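Local coordinates for Serine/threonine protein kinase (PDB 4ESQ) that probably phosphorylates serine and threonine residues of proteins as a membrane receptor kinase, this chain being its extracellular sensor domain, at residues A[13-18]-A[181-186]; A[17-22]-A[188-193]; A[54-59]-A[85-90]; A[108-113]-A[139-144]; A[155-160]-A[166-171]. All coordinates share one frame; numbering follows the deposited sequence.

Contact 1: residues A[13-18]-A[181-186]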
# COMPACT_ATOMS: atom_id res chain seq x y z
N LEU A 13 9.74 -10.64 3.48
CA LEU A 13 9.98 -9.20 3.32
C LEU A 13 9.01 -8.31 4.11
O LEU A 13 9.27 -7.12 4.33
CB LEU A 13 9.93 -8.80 1.84
CG LEU A 13 10.80 -9.61 0.89
CD1 LEU A 13 10.55 -9.16 -0.53
CD2 LEU A 13 12.27 -9.48 1.26
N LEU A 14 7.90 -8.88 4.55
CA LEU A 14 6.91 -8.10 5.28
C LEU A 14 7.39 -7.80 6.70
O LEU A 14 8.32 -8.43 7.20
CB LEU A 14 5.56 -8.82 5.30
CG LEU A 14 4.95 -9.11 3.93
CD1 LEU A 14 3.60 -9.79 4.08
CD2 LEU A 14 4.80 -7.83 3.09
N LEU A 15 6.76 -6.82 7.33
CA LEU A 15 7.12 -6.48 8.70
C LEU A 15 6.42 -7.41 9.67
O LEU A 15 5.27 -7.79 9.45
CB LEU A 15 6.77 -5.02 8.98
CG LEU A 15 7.50 -4.01 8.10
CD1 LEU A 15 7.33 -2.62 8.67
CD2 LEU A 15 8.97 -4.38 7.98
N ASN A 16 7.12 -7.81 10.72
CA ASN A 16 6.52 -8.69 11.71
C ASN A 16 5.63 -7.88 12.67
O ASN A 16 5.55 -6.66 12.57
CB ASN A 16 7.58 -9.51 12.44
CG ASN A 16 8.51 -8.65 13.30
OD1 ASN A 16 8.09 -7.69 13.92
ND2 ASN A 16 9.79 -9.03 13.34
N SER A 17 4.97 -8.58 13.60
CA SER A 17 4.01 -7.92 14.48
C SER A 17 4.64 -6.81 15.33
O SER A 17 4.03 -5.76 15.52
CB SER A 17 3.29 -8.95 15.37
OG SER A 17 4.19 -9.59 16.26
N SER A 18 5.86 -7.04 15.82
CA SER A 18 6.55 -6.02 16.60
C SER A 18 6.83 -4.79 15.74
O SER A 18 6.60 -3.66 16.17
CB SER A 18 7.87 -6.55 17.17
OG SER A 18 8.62 -5.48 17.73
N GLY A 181 5.32 5.52 4.71
CA GLY A 181 6.66 5.77 4.23
C GLY A 181 7.67 5.00 5.07
O GLY A 181 8.64 4.46 4.54
N GLN A 182 7.46 4.97 6.38
CA GLN A 182 8.39 4.23 7.25
C GLN A 182 8.33 2.74 6.98
O GLN A 182 9.35 2.04 6.94
CB GLN A 182 8.04 4.45 8.71
CG GLN A 182 8.37 5.81 9.25
CD GLN A 182 8.11 5.83 10.73
OE1 GLN A 182 7.04 6.26 11.17
NE2 GLN A 182 9.06 5.31 11.51
N ILE A 183 7.11 2.23 6.85
CA ILE A 183 6.93 0.81 6.61
C ILE A 183 7.62 0.44 5.30
O ILE A 183 8.39 -0.53 5.23
CB ILE A 183 5.43 0.43 6.62
CG1 ILE A 183 4.91 0.49 8.06
CG2 ILE A 183 5.20 -0.95 6.03
CD1 ILE A 183 3.39 0.54 8.15
N ALA A 184 7.37 1.22 4.26
CA ALA A 184 7.95 0.94 2.95
C ALA A 184 9.48 0.90 3.02
O ALA A 184 10.12 -0.01 2.47
CB ALA A 184 7.50 1.99 1.94
N ALA A 185 10.07 1.87 3.72
CA ALA A 185 11.52 1.93 3.83
C ALA A 185 12.07 0.71 4.55
O ALA A 185 13.14 0.20 4.19
CB ALA A 185 11.95 3.22 4.51
N LYS A 186 11.35 0.24 5.56
CA LYS A 186 11.80 -0.94 6.30
C LYS A 186 11.71 -2.20 5.43
O LYS A 186 12.61 -3.05 5.46
CB LYS A 186 11.04 -1.09 7.61
CG LYS A 186 11.35 0.04 8.61
CD LYS A 186 10.46 -0.03 9.84
CE LYS A 186 10.84 1.06 10.86
NZ LYS A 186 12.22 0.88 11.39

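Contact 2: residues A[17-22]-A[188-193]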
# COMPACT_ATOMS: atom_id res chain seq x y z
N SER A 17 4.97 -8.58 13.60
CA SER A 17 4.01 -7.92 14.48
C SER A 17 4.64 -6.81 15.33
O SER A 17 4.03 -5.76 15.52
CB SER A 17 3.29 -8.95 15.37
OG SER A 17 4.19 -9.59 16.26
N SER A 18 5.86 -7.04 15.82
CA SER A 18 6.55 -6.02 16.60
C SER A 18 6.83 -4.79 15.74
O SER A 18 6.60 -3.66 16.17
CB SER A 18 7.87 -6.55 17.17
OG SER A 18 8.62 -5.48 17.73
N GLU A 19 7.32 -5.02 14.53
CA GLU A 19 7.67 -3.93 13.65
C GLU A 19 6.47 -3.07 13.27
O GLU A 19 6.57 -1.86 13.22
CB GLU A 19 8.39 -4.46 12.41
CG GLU A 19 9.74 -5.10 12.71
CD GLU A 19 10.33 -5.86 11.53
OE1 GLU A 19 9.59 -6.56 10.81
OE2 GLU A 19 11.56 -5.76 11.32
N VAL A 20 5.33 -3.71 12.98
CA VAL A 20 4.12 -2.98 12.63
C VAL A 20 3.62 -2.15 13.82
O VAL A 20 3.32 -0.96 13.68
CB VAL A 20 3.00 -3.93 12.18
CG1 VAL A 20 1.70 -3.14 11.92
CG2 VAL A 20 3.43 -4.68 10.93
N ASN A 21 3.55 -2.79 14.98
CA ASN A 21 3.17 -2.10 16.22
C ASN A 21 4.05 -0.89 16.48
O ASN A 21 3.56 0.18 16.82
CB ASN A 21 3.28 -3.05 17.41
CG ASN A 21 2.02 -3.86 17.65
OD1 ASN A 21 0.90 -3.39 17.43
ND2 ASN A 21 2.21 -5.09 18.14
N ALA A 22 5.36 -1.07 16.32
CA ALA A 22 6.32 -0.02 16.62
C ALA A 22 6.13 1.19 15.71
O ALA A 22 6.22 2.33 16.17
CB ALA A 22 7.75 -0.55 16.50
N VAL A 188 11.93 -2.19 2.14
CA VAL A 188 13.00 -2.03 1.16
C VAL A 188 14.33 -2.50 1.74
O VAL A 188 15.13 -3.13 1.05
CB VAL A 188 13.10 -0.58 0.68
CG1 VAL A 188 14.45 -0.32 0.02
CG2 VAL A 188 11.95 -0.25 -0.26
N ASP A 189 14.58 -2.19 3.02
CA ASP A 189 15.81 -2.66 3.67
C ASP A 189 15.87 -4.19 3.69
O ASP A 189 16.94 -4.77 3.55
CB ASP A 189 15.94 -2.11 5.09
CG ASP A 189 16.29 -0.64 5.13
OD1 ASP A 189 16.83 -0.11 4.14
OD2 ASP A 189 16.04 0.00 6.18
N LYS A 190 14.72 -4.83 3.88
CA LYS A 190 14.68 -6.30 3.85
C LYS A 190 14.94 -6.83 2.45
O LYS A 190 15.61 -7.85 2.29
CB LYS A 190 13.36 -6.83 4.41
CG LYS A 190 13.18 -6.56 5.92
CD LYS A 190 12.03 -7.37 6.51
CE LYS A 190 11.82 -7.02 8.00
NZ LYS A 190 10.75 -7.87 8.61
N VAL A 191 14.43 -6.15 1.42
CA VAL A 191 14.73 -6.56 0.05
C VAL A 191 16.23 -6.47 -0.19
O VAL A 191 16.85 -7.37 -0.76
CB VAL A 191 14.02 -5.67 -1.00
CG1 VAL A 191 14.52 -6.00 -2.41
CG2 VAL A 191 12.51 -5.82 -0.92
N ASN A 192 16.82 -5.36 0.26
CA ASN A 192 18.23 -5.11 0.01
C ASN A 192 19.13 -6.18 0.59
O ASN A 192 20.21 -6.45 0.06
CB ASN A 192 18.65 -3.74 0.56
CG ASN A 192 18.11 -2.58 -0.27
OD1 ASN A 192 17.76 -2.75 -1.43
ND2 ASN A 192 18.06 -1.41 0.34
N LYS A 193 18.69 -6.80 1.68
CA LYS A 193 19.53 -7.77 2.37
C LYS A 193 19.29 -9.21 1.90
O LYS A 193 19.95 -10.13 2.38
CB LYS A 193 19.36 -7.64 3.89
CG LYS A 193 18.09 -8.24 4.46
CD LYS A 193 17.96 -7.88 5.94
CE LYS A 193 16.69 -8.43 6.56
NZ LYS A 193 16.53 -7.97 7.98

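Contact 3: residues A[54-59]-A[85-90]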
# COMPACT_ATOMS: atom_id res chain seq x y z
N LEU A 54 -5.83 4.79 -3.65
CA LEU A 54 -6.57 4.52 -2.41
C LEU A 54 -6.16 3.21 -1.73
O LEU A 54 -6.10 3.14 -0.50
CB LEU A 54 -8.07 4.44 -2.69
CG LEU A 54 -8.72 5.78 -3.07
CD1 LEU A 54 -10.07 5.58 -3.71
CD2 LEU A 54 -8.80 6.68 -1.85
N TYR A 55 -5.93 2.18 -2.53
CA TYR A 55 -5.76 0.82 -2.01
C TYR A 55 -4.56 0.09 -2.62
O TYR A 55 -4.23 0.28 -3.80
CB TYR A 55 -7.01 -0.01 -2.32
CG TYR A 55 -8.32 0.65 -1.95
CD1 TYR A 55 -8.58 1.02 -0.63
CD2 TYR A 55 -9.30 0.89 -2.91
CE1 TYR A 55 -9.79 1.62 -0.28
CE2 TYR A 55 -10.52 1.49 -2.56
CZ TYR A 55 -10.75 1.85 -1.25
OH TYR A 55 -11.93 2.45 -0.89
N THR A 56 -3.92 -0.76 -1.82
CA THR A 56 -2.83 -1.59 -2.33
C THR A 56 -3.39 -2.83 -3.00
O THR A 56 -4.56 -3.17 -2.83
CB THR A 56 -1.92 -2.09 -1.19
OG1 THR A 56 -2.49 -3.27 -0.60
CG2 THR A 56 -1.76 -1.03 -0.13
N SER A 57 -2.54 -3.49 -3.79
CA SER A 57 -2.84 -4.83 -4.30
C SER A 57 -4.16 -4.99 -5.05
O SER A 57 -4.80 -6.03 -4.95
CB SER A 57 -2.82 -5.84 -3.14
OG SER A 57 -1.77 -5.59 -2.22
N GLN A 58 -4.55 -3.99 -5.82
CA GLN A 58 -5.82 -4.06 -6.53
C GLN A 58 -5.69 -4.72 -7.89
O GLN A 58 -4.82 -4.36 -8.69
CB GLN A 58 -6.40 -2.65 -6.70
CG GLN A 58 -6.72 -1.96 -5.38
CD GLN A 58 -7.85 -2.65 -4.64
OE1 GLN A 58 -9.01 -2.54 -5.03
NE2 GLN A 58 -7.51 -3.39 -3.58
N ASP A 59 -6.55 -5.69 -8.16
CA ASP A 59 -6.48 -6.40 -9.44
C ASP A 59 -6.51 -5.48 -10.68
O ASP A 59 -5.66 -5.64 -11.56
CB ASP A 59 -7.57 -7.47 -9.53
CG ASP A 59 -7.44 -8.31 -10.79
OD1 ASP A 59 -6.51 -9.14 -10.85
OD2 ASP A 59 -8.25 -8.12 -11.72
N TRP A 85 -4.61 0.59 11.34
CA TRP A 85 -4.86 -0.44 10.34
C TRP A 85 -3.77 -0.36 9.29
O TRP A 85 -3.49 0.72 8.77
CB TRP A 85 -6.23 -0.18 9.70
CG TRP A 85 -6.74 -1.23 8.76
CD1 TRP A 85 -7.55 -2.29 9.08
CD2 TRP A 85 -6.53 -1.30 7.35
NE1 TRP A 85 -7.84 -3.02 7.94
CE2 TRP A 85 -7.22 -2.43 6.87
CE3 TRP A 85 -5.81 -0.51 6.44
CZ2 TRP A 85 -7.21 -2.80 5.52
CZ3 TRP A 85 -5.81 -0.87 5.10
CH2 TRP A 85 -6.50 -2.01 4.66
N VAL A 86 -3.15 -1.50 8.97
CA VAL A 86 -2.07 -1.51 7.99
C VAL A 86 -2.29 -2.62 6.99
O VAL A 86 -2.56 -3.75 7.37
CB VAL A 86 -0.70 -1.71 8.66
CG1 VAL A 86 0.37 -2.11 7.63
CG2 VAL A 86 -0.30 -0.46 9.44
N ASN A 87 -2.15 -2.28 5.71
CA ASN A 87 -2.12 -3.28 4.65
C ASN A 87 -0.74 -3.14 4.00
O ASN A 87 -0.43 -2.09 3.42
CB ASN A 87 -3.22 -3.02 3.62
CG ASN A 87 -3.36 -4.15 2.58
OD1 ASN A 87 -2.53 -5.05 2.49
ND2 ASN A 87 -4.44 -4.09 1.80
N GLN A 88 0.08 -4.17 4.15
CA GLN A 88 1.42 -4.16 3.57
C GLN A 88 1.54 -5.30 2.59
O GLN A 88 1.11 -6.42 2.87
CB GLN A 88 2.50 -4.30 4.65
CG GLN A 88 2.22 -5.38 5.68
CD GLN A 88 3.45 -5.75 6.50
OE1 GLN A 88 4.59 -5.47 6.12
NE2 GLN A 88 3.23 -6.40 7.63
N ALA A 89 2.11 -5.03 1.42
CA ALA A 89 2.26 -6.05 0.40
C ALA A 89 3.54 -5.86 -0.38
O ALA A 89 4.02 -4.73 -0.56
CB ALA A 89 1.07 -6.03 -0.54
N VAL A 90 4.09 -6.98 -0.85
CA VAL A 90 5.21 -6.96 -1.78
C VAL A 90 4.83 -7.73 -3.03
O VAL A 90 4.15 -8.76 -2.97
CB VAL A 90 6.48 -7.54 -1.16
CG1 VAL A 90 7.07 -6.53 -0.18
CG2 VAL A 90 6.17 -8.86 -0.45
O HOH W 1 -5.45 -1.04 1.08
O HOH W 2 -6.10 -4.58 -0.96
O HOH W 3 -2.69 -6.81 0.28

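Contact 4: residues A[108-113]-A[139-144]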
# COMPACT_ATOMS: atom_id res chain seq x y z
N ASP A 108 2.40 8.41 -12.21
CA ASP A 108 1.55 9.17 -13.14
C ASP A 108 0.10 9.22 -12.70
O ASP A 108 -0.54 10.26 -12.76
CB ASP A 108 1.57 8.60 -14.56
CG ASP A 108 0.38 9.10 -15.41
OD1 ASP A 108 0.42 10.25 -15.90
OD2 ASP A 108 -0.62 8.35 -15.58
N LYS A 109 -0.42 8.07 -12.28
CA LYS A 109 -1.82 8.02 -11.89
C LYS A 109 -2.05 8.79 -10.60
O LYS A 109 -3.02 9.54 -10.49
CB LYS A 109 -2.30 6.57 -11.75
CG LYS A 109 -2.32 5.82 -13.09
CD LYS A 109 -2.81 4.39 -12.93
CE LYS A 109 -3.06 3.74 -14.29
NZ LYS A 109 -3.56 2.34 -14.16
N TRP A 110 -1.16 8.64 -9.62
CA TRP A 110 -1.40 9.30 -8.33
C TRP A 110 -1.36 10.81 -8.47
O TRP A 110 -2.08 11.53 -7.76
CB TRP A 110 -0.39 8.86 -7.27
CG TRP A 110 -0.47 7.42 -6.84
CD1 TRP A 110 -1.11 6.39 -7.49
CD2 TRP A 110 0.15 6.85 -5.68
NE1 TRP A 110 -0.93 5.21 -6.79
CE2 TRP A 110 -0.16 5.47 -5.68
CE3 TRP A 110 0.91 7.37 -4.63
CZ2 TRP A 110 0.28 4.60 -4.67
CZ3 TRP A 110 1.35 6.51 -3.64
CH2 TRP A 110 1.04 5.14 -3.67
N LYS A 111 -0.53 11.31 -9.38
CA LYS A 111 -0.37 12.75 -9.56
C LYS A 111 -1.64 13.40 -10.11
O LYS A 111 -1.88 14.59 -9.89
CB LYS A 111 0.84 13.07 -10.43
CG LYS A 111 2.15 12.81 -9.69
CD LYS A 111 3.37 13.07 -10.55
CE LYS A 111 4.63 12.62 -9.82
NZ LYS A 111 5.82 12.58 -10.72
N ASN A 112 -2.45 12.61 -10.81
CA ASN A 112 -3.73 13.08 -11.33
C ASN A 112 -4.84 12.98 -10.29
O ASN A 112 -5.95 13.48 -10.51
CB ASN A 112 -4.11 12.30 -12.59
CG ASN A 112 -3.26 12.68 -13.79
OD1 ASN A 112 -2.88 13.84 -13.96
ND2 ASN A 112 -2.96 11.69 -14.63
N CYS A 113 -4.54 12.34 -9.16
CA CYS A 113 -5.48 12.26 -8.05
C CYS A 113 -5.19 13.32 -6.99
O CYS A 113 -6.07 13.68 -6.20
CB CYS A 113 -5.43 10.87 -7.42
SG CYS A 113 -5.79 9.55 -8.60
N PRO A 139 12.99 6.17 -5.38
CA PRO A 139 11.90 5.75 -6.26
C PRO A 139 10.60 5.57 -5.49
O PRO A 139 9.78 4.74 -5.86
CB PRO A 139 12.39 4.39 -6.74
CG PRO A 139 13.09 3.84 -5.56
CD PRO A 139 13.72 5.01 -4.83
N THR A 140 10.43 6.32 -4.41
CA THR A 140 9.28 6.14 -3.54
C THR A 140 8.25 7.22 -3.79
O THR A 140 8.60 8.39 -4.01
CB THR A 140 9.68 6.18 -2.04
OG1 THR A 140 10.63 5.15 -1.76
CG2 THR A 140 8.46 6.00 -1.13
N ILE A 141 6.98 6.85 -3.77
CA ILE A 141 5.90 7.83 -3.79
C ILE A 141 4.99 7.62 -2.57
O ILE A 141 4.76 6.49 -2.15
CB ILE A 141 5.07 7.74 -5.08
CG1 ILE A 141 4.57 6.31 -5.29
CG2 ILE A 141 5.88 8.23 -6.29
CD1 ILE A 141 3.68 6.15 -6.51
N THR A 142 4.48 8.72 -2.02
CA THR A 142 3.51 8.63 -0.94
C THR A 142 2.40 9.65 -1.16
O THR A 142 2.60 10.67 -1.82
CB THR A 142 4.13 8.89 0.45
OG1 THR A 142 4.61 10.24 0.52
CG2 THR A 142 5.28 7.93 0.74
N VAL A 143 1.24 9.38 -0.59
CA VAL A 143 0.16 10.35 -0.60
C VAL A 143 -0.76 10.05 0.57
O VAL A 143 -0.99 8.89 0.90
CB VAL A 143 -0.63 10.36 -1.94
CG1 VAL A 143 -1.38 9.04 -2.14
CG2 VAL A 143 -1.61 11.55 -2.00
N ILE A 144 -1.26 11.10 1.21
CA ILE A 144 -2.21 10.95 2.31
C ILE A 144 -3.62 11.22 1.83
O ILE A 144 -3.87 12.20 1.13
CB ILE A 144 -1.84 11.88 3.48
CG1 ILE A 144 -0.53 11.41 4.12
CG2 ILE A 144 -2.94 11.90 4.53
CD1 ILE A 144 0.03 12.41 5.10

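Contact 5: residues A[155-160]-A[166-171]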
# COMPACT_ATOMS: atom_id res chain seq x y z
N CYS A 155 -5.45 7.85 5.71
CA CYS A 155 -4.53 6.78 5.31
C CYS A 155 -3.36 7.40 4.58
O CYS A 155 -3.53 8.36 3.84
CB CYS A 155 -5.20 5.77 4.40
SG CYS A 155 -6.54 4.83 5.14
N GLN A 156 -2.17 6.86 4.79
CA GLN A 156 -1.07 7.19 3.89
C GLN A 156 -0.76 6.00 3.01
O GLN A 156 -0.60 4.87 3.50
CB GLN A 156 0.20 7.60 4.65
CG GLN A 156 1.30 8.10 3.69
CD GLN A 156 2.65 8.25 4.36
OE1 GLN A 156 3.04 7.42 5.18
NE2 GLN A 156 3.39 9.31 4.01
N ARG A 157 -0.72 6.25 1.71
CA ARG A 157 -0.27 5.25 0.75
C ARG A 157 1.22 5.44 0.51
O ARG A 157 1.70 6.58 0.42
CB ARG A 157 -1.03 5.39 -0.58
CG ARG A 157 -2.49 4.95 -0.53
CD ARG A 157 -2.64 3.44 -0.58
NE ARG A 157 -2.43 2.87 -1.91
CZ ARG A 157 -1.38 2.14 -2.27
NH1 ARG A 157 -0.40 1.90 -1.39
NH2 ARG A 157 -1.30 1.65 -3.50
N ALA A 158 1.97 4.35 0.42
CA ALA A 158 3.37 4.45 0.02
C ALA A 158 3.68 3.32 -0.94
O ALA A 158 3.25 2.19 -0.75
CB ALA A 158 4.29 4.37 1.22
N MET A 159 4.43 3.64 -1.99
CA MET A 159 4.90 2.62 -2.91
C MET A 159 6.36 2.87 -3.20
O MET A 159 6.79 4.01 -3.36
CB MET A 159 4.11 2.64 -4.22
CG MET A 159 4.59 1.62 -5.25
SD MET A 159 3.57 1.59 -6.74
CE MET A 159 2.03 0.97 -6.07
N SER A 160 7.13 1.79 -3.24
CA SER A 160 8.53 1.89 -3.61
C SER A 160 8.92 0.64 -4.39
O SER A 160 8.10 -0.27 -4.60
CB SER A 160 9.42 2.06 -2.38
OG SER A 160 10.70 2.61 -2.73
N VAL A 166 8.09 -4.67 -5.93
CA VAL A 166 7.35 -3.46 -5.61
C VAL A 166 6.77 -3.56 -4.20
O VAL A 166 6.22 -4.59 -3.81
CB VAL A 166 6.21 -3.20 -6.61
CG1 VAL A 166 5.30 -2.08 -6.10
CG2 VAL A 166 6.79 -2.86 -7.99
N VAL A 167 6.93 -2.50 -3.43
CA VAL A 167 6.46 -2.45 -2.05
C VAL A 167 5.23 -1.56 -2.06
O VAL A 167 5.28 -0.44 -2.56
CB VAL A 167 7.56 -1.87 -1.16
CG1 VAL A 167 7.10 -1.78 0.29
CG2 VAL A 167 8.80 -2.74 -1.27
N ASP A 168 4.12 -2.06 -1.53
CA ASP A 168 2.83 -1.38 -1.69
C ASP A 168 2.13 -1.36 -0.34
O ASP A 168 1.67 -2.40 0.13
CB ASP A 168 1.99 -2.15 -2.72
CG ASP A 168 0.87 -1.32 -3.32
OD1 ASP A 168 0.70 -0.16 -2.91
OD2 ASP A 168 0.16 -1.85 -4.21
N VAL A 169 2.04 -0.17 0.27
CA VAL A 169 1.60 -0.05 1.66
C VAL A 169 0.48 0.98 1.88
O VAL A 169 0.52 2.08 1.34
CB VAL A 169 2.79 0.33 2.56
CG1 VAL A 169 2.35 0.50 4.01
CG2 VAL A 169 3.91 -0.71 2.44
N ASN A 170 -0.50 0.61 2.70
CA ASN A 170 -1.54 1.53 3.13
C ASN A 170 -1.57 1.51 4.64
O ASN A 170 -1.71 0.44 5.24
CB ASN A 170 -2.90 1.10 2.56
CG ASN A 170 -3.93 2.23 2.56
OD1 ASN A 170 -3.59 3.40 2.73
ND2 ASN A 170 -5.19 1.87 2.35
N ALA A 171 -1.37 2.67 5.26
CA ALA A 171 -1.35 2.74 6.72
C ALA A 171 -2.34 3.79 7.18
O ALA A 171 -2.27 4.95 6.75
CB ALA A 171 0.06 3.07 7.23

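Contact 1: residues A[13-18]-A[181-186]
Leu15 holds its CG beside the backbone N and anti to the carbonyl carbon (chi1 -61°), and from there Leu15 CD1 reaches Ile183 and Leu15 CD2 reaches Lys186. These two partners lie about one turn apart on helix 179-192. The contact is loop-on-helix packing in the PknH-like extracellular domain. Residues 13-16 lead into helix 17-24, which shares one face of the central antiparallel sheet with helix 179-192.

Leu15 CD1 meets the branch of Ile183. It is 3.8 Å from Ile183 CG2 and 4.0 Å from Ile183 CG1, so it sits against the fork of the side chain and not against the end of one arm. The side chains approach each other at a slant. Leu15 CD2 takes the other partner and lies 3.9 Å from Lys186 CB. Here the Leu15 and Lys186 side chains meet at about a right angle. Lys186 gives only the base of its side chain to the contact, and its amine end leads away. Leu15 and Ile183 are buried, whereas Lys186 is exposed and closes the contact toward the solvent.

Val20 of helix 17-24 and Ile187 of helix 179-192 also touch the Leu15 side chain. The backbone of Leu15 is tied to the sheet as well, since Leu15 N is hydrogen-bonded to Gln88 OE1. Asn16 follows as the N-cap of helix 17-24, and its OD1 caps the backbone N of Glu19.

Contact 2: residues A[17-22]-A[188-193]
Lys190 NZ donates a hydrogen bond of 2.8 Å to Glu19 OE1, and the two charges form a salt bridge. The bond uses the syn lone pair of Glu19 OE1, on the side of the other carboxylate oxygen. The grip is uneven, because Glu19 OE2 stays 3.5 Å from Lys190 NZ. This is a surface bridge between two helices of the PknH-like extracellular domain, helix 17-24 near the start of the chain and helix 179-192 at its end.

Both polar ends have second partners. Glu19 OE1 also accepts from Asn16 N, and with the side-chain cap of Asn16 this completes a capping box at the start of helix 17-24. Lys190 NZ is also hydrogen-bonded to Leu14 O. The amine therefore bridges a carboxylate and a loop carbonyl, and links helix 179-192 to the loop before helix 17-24.

The helices are far apart here. Glu19 CA and Lys190 CA are 12.3 Å from each other, and the two side chains span the gap from opposite directions. Lys190 runs fully extended beyond CG (chi3 -177°, chi4 -177°), which gives it the needed length. Glu19 is also extended. Lys193 NZ is a further positive group nearby, 6.4 Å from Glu19 OE2 and not in contact with it.

Beneath the bridge the packing is apolar. Leu13, in the loop before helix 17-24, packs on Val191 of helix 179-192, with Leu13 CD1 against Val191 CG2.

Contact 3: residues A[54-59]-A[85-90]
The amide of Asn87 has Thr56 OG1 above its plane, close to all three of its heavy end atoms. Asn87 CG is anti to the backbone N (chi1 -172°), which carries the amide toward the loop. Thr56 OG1 is 3.2 Å from Asn87 ND2, but the angle is too poor for a hydrogen bond. The ring of Trp85 has water 1 at its edge, in plane. Leu54 CB covers one face of the Tyr55 ring, over its centre.

Waters do most of the joining. Water 1 accepts from Thr56 N and Asn87 ND2. Water 3 donates to Asn87 OD1 at 2.8 Å and is bonded to Ser57 OG. Water 2 donates to Thr56 O, with a weak bond from Asn87 ND2. Segment 54-59 is the loop between helices 51-54 and 59-62. It lies over the antiparallel sheet at strand 84-92, and Thr56 also touches Asp168 and Asn170 on the adjoining strand. A bound terbium ion lies about 6 Å from the Asn87 side chain.

Ser57 OG packs 3.3 Å from Ala89 CB and shares a hydrogen bond with Thr56 OG1. Thr56 has a second conformer, so details that rest on its OG1 are doubtful. Gln58 NE2 donates to Thr56 O at 3.1 Å, nearly straight at 168°.

Contact 4: residues A[108-113]-A[139-144]
This is a buried apolar contact of a helix with a strand, and the indole of Trp110 carries it. Trp110 is in the last part of helix 96-111. It points at strand 141-147, where Ile141, Thr142 and Val143 meet its six-membered ring.

Ile141 CD1 lies over one face of that ring in a CH-pi contact. It is 3.6 Å from the ring centroid and 13° off the ring normal. Ile141 CG1 follows at 3.6 Å from Trp110 CZ3. Ile141 holds CG1 between its backbone N and carbonyl carbon (chi1 54°), which carries the ethyl arm over the indole. Helix 96-111 packs here on the opposite face of the antiparallel sheet from helix 179-192. Ile141 and Val143 both point to the helix, as expected two residues apart on one strand, while Thr142 points away.

Val143 CG1 comes in obliquely, 3.8 Å from Trp110 CE3. Between Ile141 and Val143 the backbone itself reaches the indole: Thr142 CA lies at the ring edge, near its plane, 4.1 Å from Trp110 CZ3. Trp110 also touches Arg157 of the next strand and Ala53 of helix 51-54. Close by, Cys113 forms a disulfide with Cys50.

Contact 5: residues A[155-160]-A[166-171]
Strands 154-162 and 165-173 form an antiparallel beta hairpin in the middle of the sheet of this sensor domain. The axes of segments 155-160 and 166-171 pass 4.7 Å apart, at 169°. Gln156 with Ala171, Ala158 with Val169 and Ser160 with Val167 are the hydrogen-bonded pairs. Each has two backbone bonds, such as Ala158 N to Val169 O at 2.8 Å.

Arg157, Met159, Asp168 and Asn170 share one face, and the hydrogen-bonded pairs point to the opposite one. Arg157 meets Asp168, a diagonal neighbour. Arg157 NH1 and NH2 both donate to Asp168 OD1, each at 2.8 Å. NH2 uses the syn lone pair, while NH1 comes nearly in line with the C-O bond. Bends at chi2 (-78°) and chi3 (-76°) fold the arginine back over the hairpin. NH1 also bonds to Val169 O, from above the carbonyl plane. All three bonds are bent.

Both charges are buried. Arg157 NH2 donates to Gly52 O, and Asp168 OD2 is bonded to Tyr62 OH and Ser57 N. The pair thus links the sheet to helices 51-54 and 59-62 and the loop between them. The Cys155-Cys172 disulfide also ties the strands.

Helix 179-192 packs on the face of Ala158 and Val169. There Gln156 NE2 is bonded to Asn178 OD1, and Gln156 OE1 accepts from Gly181 N. On the arginine face, Met159 CE reaches Asp168 OD1 at 3.6 Å.

Overall arrangement
Contacts 5 and 3 lie near the centre of the domain, and contacts 1, 2 and 4 lie farther out. Contacts 1 and 2 share helices 17-24 and 179-192 on one face of the sheet, with centres about 3 Å apart. Contacts 3 and 4 lie on the other face. Their centres are about 7 Å and 10 Å from that of contact 5, and strands 84-92 and 141-147 flank its hairpin. Contacts 2 and 4 are farthest apart, about 22 Å between centres. Along the chain, contacts 3, 4 and 5 follow in series. Contacts 1 and 2 enclose all three, joining residues near both chain ends. Covering elements thus pack on both faces of one sheet.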